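Side-chain contacts in vanadium-dependent bromoperoxidase (Corallina officinalis, PDB 1QHB), which catalyses the halogenation of organic substrates with bromide and hydrogen peroxide, using bound vanadate, and assembles as a homododecamer: residues E337-A342 with G490-I495; V351-D354 with F359-E362; S376-S381 with K497-A502. One frame throughout, in Å; residues are numbered along the deposited sequence.

Interaction 1: residues E337-A342 with G490-I495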
# COMPACT_ATOMS: atom_id res chain seq x y z
N GLU A 337 18.35 -17.81 39.20
CA GLU A 337 19.06 -18.87 39.88
C GLU A 337 18.16 -19.96 40.46
O GLU A 337 18.34 -21.14 40.21
CB GLU A 337 19.98 -18.27 40.99
CG GLU A 337 20.78 -19.34 41.72
CD GLU A 337 21.90 -18.84 42.60
OE1 GLU A 337 22.23 -17.63 42.49
OE2 GLU A 337 22.45 -19.68 43.35
N ALA A 338 17.18 -19.62 41.27
CA ALA A 338 16.34 -20.60 41.95
C ALA A 338 15.62 -21.50 40.96
O ALA A 338 15.44 -22.67 41.26
CB ALA A 338 15.35 -19.87 42.86
N TYR A 339 15.18 -20.95 39.83
CA TYR A 339 14.33 -21.65 38.84
C TYR A 339 15.18 -22.48 37.93
O TYR A 339 14.81 -23.57 37.47
CB TYR A 339 13.41 -20.63 38.11
CG TYR A 339 13.05 -19.56 39.16
CD1 TYR A 339 12.20 -19.83 40.20
CD2 TYR A 339 13.70 -18.34 39.11
CE1 TYR A 339 11.96 -18.88 41.19
CE2 TYR A 339 13.49 -17.37 40.09
CZ TYR A 339 12.63 -17.65 41.13
OH TYR A 339 12.44 -16.71 42.11
N LEU A 340 16.40 -22.02 37.68
CA LEU A 340 17.33 -22.82 36.88
C LEU A 340 17.75 -24.04 37.70
O LEU A 340 17.76 -25.17 37.23
CB LEU A 340 18.50 -21.94 36.45
CG LEU A 340 19.74 -22.71 35.96
CD1 LEU A 340 19.44 -23.42 34.65
CD2 LEU A 340 20.93 -21.79 35.89
N ASN A 341 17.96 -23.87 38.99
CA ASN A 341 18.34 -24.99 39.87
C ASN A 341 17.16 -25.96 40.00
O ASN A 341 17.46 -27.14 40.04
CB ASN A 341 18.73 -24.53 41.28
CG ASN A 341 20.02 -23.72 41.26
OD1 ASN A 341 20.37 -23.19 42.34
ND2 ASN A 341 20.67 -23.57 40.12
N ALA A 342 15.95 -25.43 40.05
CA ALA A 342 14.76 -26.29 40.13
C ALA A 342 14.66 -27.13 38.86
O ALA A 342 14.52 -28.35 38.89
CB ALA A 342 13.51 -25.45 40.26
N GLY A 490 7.88 -15.09 38.92
CA GLY A 490 6.64 -15.32 38.24
C GLY A 490 6.79 -15.79 36.82
O GLY A 490 6.06 -16.68 36.39
N ALA A 491 7.65 -15.10 36.06
CA ALA A 491 7.85 -15.51 34.68
C ALA A 491 8.52 -16.88 34.60
O ALA A 491 8.13 -17.65 33.73
CB ALA A 491 8.73 -14.48 33.99
N CYS A 492 9.60 -17.10 35.34
CA CYS A 492 10.32 -18.33 35.29
C CYS A 492 9.49 -19.55 35.75
O CYS A 492 9.56 -20.58 35.08
CB CYS A 492 11.61 -18.20 36.14
SG CYS A 492 12.84 -17.06 35.51
N VAL A 493 8.71 -19.50 36.83
CA VAL A 493 7.98 -20.70 37.21
C VAL A 493 6.81 -20.95 36.24
O VAL A 493 6.46 -22.09 36.07
CB VAL A 493 7.56 -20.80 38.69
CG1 VAL A 493 8.76 -20.71 39.64
CG2 VAL A 493 6.52 -19.76 39.01
N THR A 494 6.30 -19.93 35.56
CA THR A 494 5.29 -20.08 34.51
C THR A 494 5.89 -20.89 33.37
O THR A 494 5.26 -21.91 32.99
CB THR A 494 4.79 -18.71 34.02
OG1 THR A 494 4.16 -18.11 35.16
CG2 THR A 494 3.74 -18.82 32.91
N ILE A 495 7.15 -20.61 33.00
CA ILE A 495 7.76 -21.40 31.92
C ILE A 495 7.92 -22.85 32.32
O ILE A 495 7.72 -23.80 31.53
CB ILE A 495 9.15 -20.81 31.57
CG1 ILE A 495 9.11 -19.47 30.88
CG2 ILE A 495 9.98 -21.80 30.69
CD1 ILE A 495 8.16 -19.38 29.66

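Interaction 2: residues V351-D354 with F359-E362. With CA (calcium ion), chain H.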
# COMPACT_ATOMS: atom_id res chain seq x y z
N VAL A 351 11.59 -36.12 35.92
CA VAL A 351 10.19 -35.72 35.84
C VAL A 351 9.80 -35.48 34.37
O VAL A 351 10.58 -34.95 33.59
CB VAL A 351 10.01 -34.44 36.65
CG1 VAL A 351 8.58 -33.94 36.47
CG2 VAL A 351 10.44 -34.71 38.10
N PRO A 352 8.67 -35.99 33.91
CA PRO A 352 8.26 -35.94 32.52
C PRO A 352 7.96 -34.53 32.02
O PRO A 352 7.57 -33.68 32.79
CB PRO A 352 6.97 -36.73 32.40
CG PRO A 352 6.75 -37.37 33.74
CD PRO A 352 7.66 -36.72 34.75
N PHE A 353 8.16 -34.33 30.71
CA PHE A 353 7.81 -33.04 30.12
C PHE A 353 6.28 -33.00 29.98
O PHE A 353 5.60 -34.01 30.13
CB PHE A 353 8.54 -32.87 28.77
CG PHE A 353 10.02 -32.67 28.91
CD1 PHE A 353 10.55 -31.68 29.72
CD2 PHE A 353 10.91 -33.50 28.27
CE1 PHE A 353 11.90 -31.51 29.84
CE2 PHE A 353 12.27 -33.36 28.40
CZ PHE A 353 12.78 -32.36 29.19
N ASP A 354 5.71 -31.85 29.76
CA ASP A 354 4.26 -31.71 29.49
C ASP A 354 3.89 -32.69 28.39
O ASP A 354 4.50 -32.80 27.33
CB ASP A 354 4.09 -30.26 29.09
CG ASP A 354 2.71 -29.81 28.76
OD1 ASP A 354 1.79 -30.61 28.45
OD2 ASP A 354 2.59 -28.56 28.82
N PHE A 359 6.45 -35.53 20.48
CA PHE A 359 7.41 -36.59 20.67
C PHE A 359 7.70 -36.97 22.10
O PHE A 359 8.86 -37.30 22.39
CB PHE A 359 8.74 -36.22 19.98
CG PHE A 359 8.69 -35.60 18.61
CD1 PHE A 359 7.99 -36.17 17.57
CD2 PHE A 359 9.33 -34.37 18.40
CE1 PHE A 359 7.97 -35.60 16.30
CE2 PHE A 359 9.28 -33.77 17.15
CZ PHE A 359 8.63 -34.39 16.09
N GLN A 360 6.73 -37.03 23.02
CA GLN A 360 7.08 -37.47 24.38
C GLN A 360 6.88 -38.96 24.59
O GLN A 360 7.22 -39.45 25.69
CB GLN A 360 6.31 -36.63 25.42
CG GLN A 360 6.53 -35.12 25.32
CD GLN A 360 8.01 -34.78 25.47
OE1 GLN A 360 8.60 -35.29 26.43
NE2 GLN A 360 8.56 -34.01 24.54
N GLN A 361 6.38 -39.74 23.63
CA GLN A 361 6.11 -41.17 23.82
C GLN A 361 7.36 -42.02 23.80
O GLN A 361 8.42 -41.42 23.64
CB GLN A 361 5.22 -41.66 22.68
CG GLN A 361 3.83 -41.03 22.62
CD GLN A 361 3.07 -41.63 21.44
OE1 GLN A 361 3.09 -41.08 20.34
NE2 GLN A 361 2.44 -42.77 21.70
N GLU A 362 7.36 -43.34 23.89
CA GLU A 362 8.62 -44.08 23.75
C GLU A 362 9.10 -43.91 22.31
O GLU A 362 8.31 -43.81 21.37
CB GLU A 362 8.46 -45.55 24.09
CG GLU A 362 8.35 -45.85 25.58
CD GLU A 362 7.97 -47.31 25.79
OE1 GLU A 362 8.53 -48.18 25.09
OE2 GLU A 362 7.09 -47.56 26.64
CA CA H . 10.14 -39.96 21.99
O HOH W 1 8.85 -36.41 29.10

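Interaction 3: residues S376-S381 with K497-A502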
# COMPACT_ATOMS: atom_id res chain seq x y z
N SER A 376 15.44 -30.81 26.90
CA SER A 376 16.14 -30.04 27.94
C SER A 376 16.73 -28.73 27.47
O SER A 376 16.65 -27.71 28.19
CB SER A 376 17.14 -30.98 28.58
OG SER A 376 18.10 -31.38 27.65
N ALA A 377 17.37 -28.64 26.32
CA ALA A 377 18.00 -27.38 25.87
C ALA A 377 16.97 -26.29 25.68
O ALA A 377 17.20 -25.11 25.99
CB ALA A 377 18.71 -27.52 24.54
N HIS A 378 15.77 -26.69 25.24
CA HIS A 378 14.71 -25.72 24.98
C HIS A 378 14.30 -25.04 26.27
O HIS A 378 14.33 -23.81 26.36
CB HIS A 378 13.57 -26.41 24.30
CG HIS A 378 12.53 -25.51 23.74
ND1 HIS A 378 11.45 -25.99 23.02
CD2 HIS A 378 12.41 -24.15 23.75
CE1 HIS A 378 10.72 -24.95 22.63
NE2 HIS A 378 11.27 -23.83 23.06
N VAL A 379 13.88 -25.83 27.28
CA VAL A 379 13.48 -25.27 28.56
C VAL A 379 14.62 -24.55 29.30
O VAL A 379 14.42 -23.57 30.05
CB VAL A 379 12.81 -26.33 29.45
CG1 VAL A 379 13.72 -27.42 29.98
CG2 VAL A 379 12.11 -25.60 30.61
N LEU A 380 15.84 -25.01 29.14
CA LEU A 380 16.98 -24.38 29.82
C LEU A 380 17.23 -23.00 29.23
O LEU A 380 17.53 -22.13 30.06
CB LEU A 380 18.25 -25.22 29.72
CG LEU A 380 18.28 -26.46 30.66
CD1 LEU A 380 19.40 -27.38 30.20
CD2 LEU A 380 18.49 -26.00 32.09
N SER A 381 17.02 -22.75 27.93
CA SER A 381 17.20 -21.37 27.45
C SER A 381 15.98 -20.49 27.73
O SER A 381 16.07 -19.30 28.03
CB SER A 381 17.49 -21.34 25.96
OG SER A 381 18.86 -21.55 25.69
N LYS A 497 6.26 -24.54 34.66
CA LYS A 497 5.01 -25.33 34.81
C LYS A 497 4.44 -25.62 33.42
O LYS A 497 3.80 -26.62 33.29
CB LYS A 497 3.98 -24.64 35.65
CG LYS A 497 4.28 -24.36 37.12
CD LYS A 497 3.12 -23.73 37.83
CE LYS A 497 2.85 -22.34 37.31
NZ LYS A 497 1.92 -21.51 38.13
N ALA A 498 4.64 -24.85 32.36
CA ALA A 498 4.20 -25.12 31.03
C ALA A 498 5.03 -26.28 30.45
O ALA A 498 4.48 -27.09 29.70
CB ALA A 498 4.41 -23.93 30.08
N PHE A 499 6.33 -26.26 30.69
CA PHE A 499 7.17 -27.21 29.99
C PHE A 499 7.19 -28.60 30.60
O PHE A 499 7.45 -29.58 29.87
CB PHE A 499 8.60 -26.62 30.01
CG PHE A 499 9.30 -26.90 28.72
CD1 PHE A 499 9.84 -28.14 28.47
CD2 PHE A 499 9.38 -25.92 27.77
CE1 PHE A 499 10.49 -28.38 27.26
CE2 PHE A 499 9.98 -26.16 26.55
CZ PHE A 499 10.54 -27.39 26.31
N PHE A 500 7.02 -28.69 31.90
CA PHE A 500 7.10 -29.97 32.61
C PHE A 500 5.68 -30.47 32.90
O PHE A 500 4.73 -29.69 32.70
CB PHE A 500 7.85 -29.93 33.96
CG PHE A 500 9.34 -29.96 33.78
CD1 PHE A 500 10.06 -31.14 33.70
CD2 PHE A 500 10.04 -28.76 33.70
CE1 PHE A 500 11.43 -31.12 33.51
CE2 PHE A 500 11.40 -28.74 33.49
CZ PHE A 500 12.12 -29.92 33.41
N ASP A 501 5.52 -31.73 33.26
CA ASP A 501 4.17 -32.25 33.58
C ASP A 501 3.92 -31.72 34.98
O ASP A 501 4.38 -32.38 35.98
CB ASP A 501 4.19 -33.78 33.56
CG ASP A 501 2.85 -34.44 33.73
OD1 ASP A 501 1.83 -33.77 33.98
OD2 ASP A 501 2.73 -35.68 33.61
N ALA A 502 3.37 -30.54 35.14
CA ALA A 502 3.28 -29.87 36.43
C ALA A 502 2.50 -30.56 37.52
O ALA A 502 2.75 -30.27 38.72
CB ALA A 502 2.69 -28.48 36.18

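Interaction 1: residues E337-A342 with G490-I495
Tyr339 on helix 337-349 lays its ring across two consecutive side chains of helix 484-499, Cys492 and Val493. The ring is approached near its root: Cys492 CB lies 3.6 Å from Tyr339 CG and as near to Tyr339 CB, at the place where the two backbones come closest. From there the ring runs along toward Val493, whose CG1 methyl meets Tyr339 CD1 at 3.6 Å and reaches on to CE1. Both partners come in at a slant, neither squarely over the face nor at the edge. The thiol sits on the other flank of the ring from the methyl: Cys492 SG is 3.9 Å from Tyr339 CD2 and 4.9 Å from the ring centroid, 51° off the ring normal, an oblique sulfur-aromatic contact. Chi1 of Tyr339, -34°, is well off a staggered value and keeps CG beside the backbone N, with the ring turned so that Ala338 CB of its own helix covers the centre of one face. Leu537 and Val541 of helix 530-548 also pack on the ring, and Val383 of helix 376-402 touches Cys492, which places the contact in the interior of the helical domain. Behind it, Thr494 OG1 is satisfied within its own helix by Gly490 O at 2.7 Å. The Tyr339 side chain lies about 6 Å from that of His485 of the vanadate-binding site. No hydrogen bond or charge joins the segments, so the attraction probably rests on dispersion, with at most a small share from the sulfur beside the ring.

Interaction 2: residues V351-D354 with F359-E362
Phe353 and Gln360 face each other from two irregular pieces of one loop, their CA atoms 7.3 Å apart as the nearest across the contact, with no direct hydrogen bond between the two backbones. Gln360 folds at chi2 (-58°), which swings its amide back to Phe353. There OE1 comes to the edge of the phenyl ring, in its plane, 3.5 Å from Phe353 CD2 and 3.4 Å from Phe353 CB; ring and amide planes stand 86° apart. The same oxygen takes a hydrogen bond from a water at 2.9 Å, and that water in turn accepts a hydrogen bond from Phe353 N, 2.7 Å away, so that it bridges backbone and side chain. At the other end of the amide, NE2 is bonded to Pro358 O, which fixes its rotation. The aliphatic part of Gln360 also counts, CG resting 3.7 Å from Asp354 O. One residue further on, Gln361 O binds the calcium ion at 2.8 Å, in a site that includes Phe359 and Asp363 and matters for enzyme stability. The loop joins helix 337-349 to helix 363-366: Phe353 leans on Leu347 of the former and its ring meets that of Phe500, while Pro352 and Asp354 pair by backbone hydrogen bonds with Asp501, just past helix 484-499, and Phe499, its last residue, respectively, and Asp354 OD2 reaches Asn585 N on strand 585-587.

Interaction 3: residues S376-S381 with K497-A502
His378 and Phe499 meet because CG of the histidine lies anti to the backbone N, while chi1 of Phe499, -142°, off any staggered value, stretches the phenyl ring out to helix 376-402. The two rings form a T-shaped pair: the far edge of Phe499 points at a face of His378, centroids 5.2 Å apart and planes at 81°. Phe499 CZ lies 3.7 Å from His378 ND1, and CE2 stands over the imidazole, offset toward its rim. ND1 is also hydrogen-bonded to the backbone N of Phe374, which holds the imidazole in its rotation and probably leaves the ring proton to NE2. The next residue, Val379, covers a face of the same phenyl ring. Its CB sits over the centre, 3.6 Å from the centroid and 11° off the ring normal, a CH-pi contact, while the CG2 methyl leans to the root of the ring at Phe499 CG. In the helical domain of the vanadium haloperoxidases this joins the start of helix 376-402 to the last turn of helix 484-499, and Leu357 from the loop near the calcium site also packs on Phe499. With an alanine in place of Phe499, the His378 face and the Val379 side chain would probably lose their aromatic partner, leaving a gap between the two helices. Beyond the helix end, the same Val379 CG2 methyl also lies 4.3 Å from Phe500 CE2, coming to that ring at a slant, and Phe500 packs on Leu346 of helix 337-349. Asp501, in an inverse gamma turn, forms a salt bridge with Arg44 of a third subunit.

From the N-terminal side, helix 337-349 comes first and supplies the opening half of interaction 1. The loop after it turns back on itself within a few residues, so interaction 2 closes a short loop beside the calcium ion, within the longer span that interaction 1 closes. Helix 376-402 then opens interaction 3, and helix 484-499 completes interaction 1 before interaction 3, making these two cross along the chain. Interaction 2 closes before interaction 3 opens, yet they touch where the calcium-side loop meets the end of helix 484-499. Interactions 1 and 3 also meet, Leu340 packing on Leu380, and both border a second subunit.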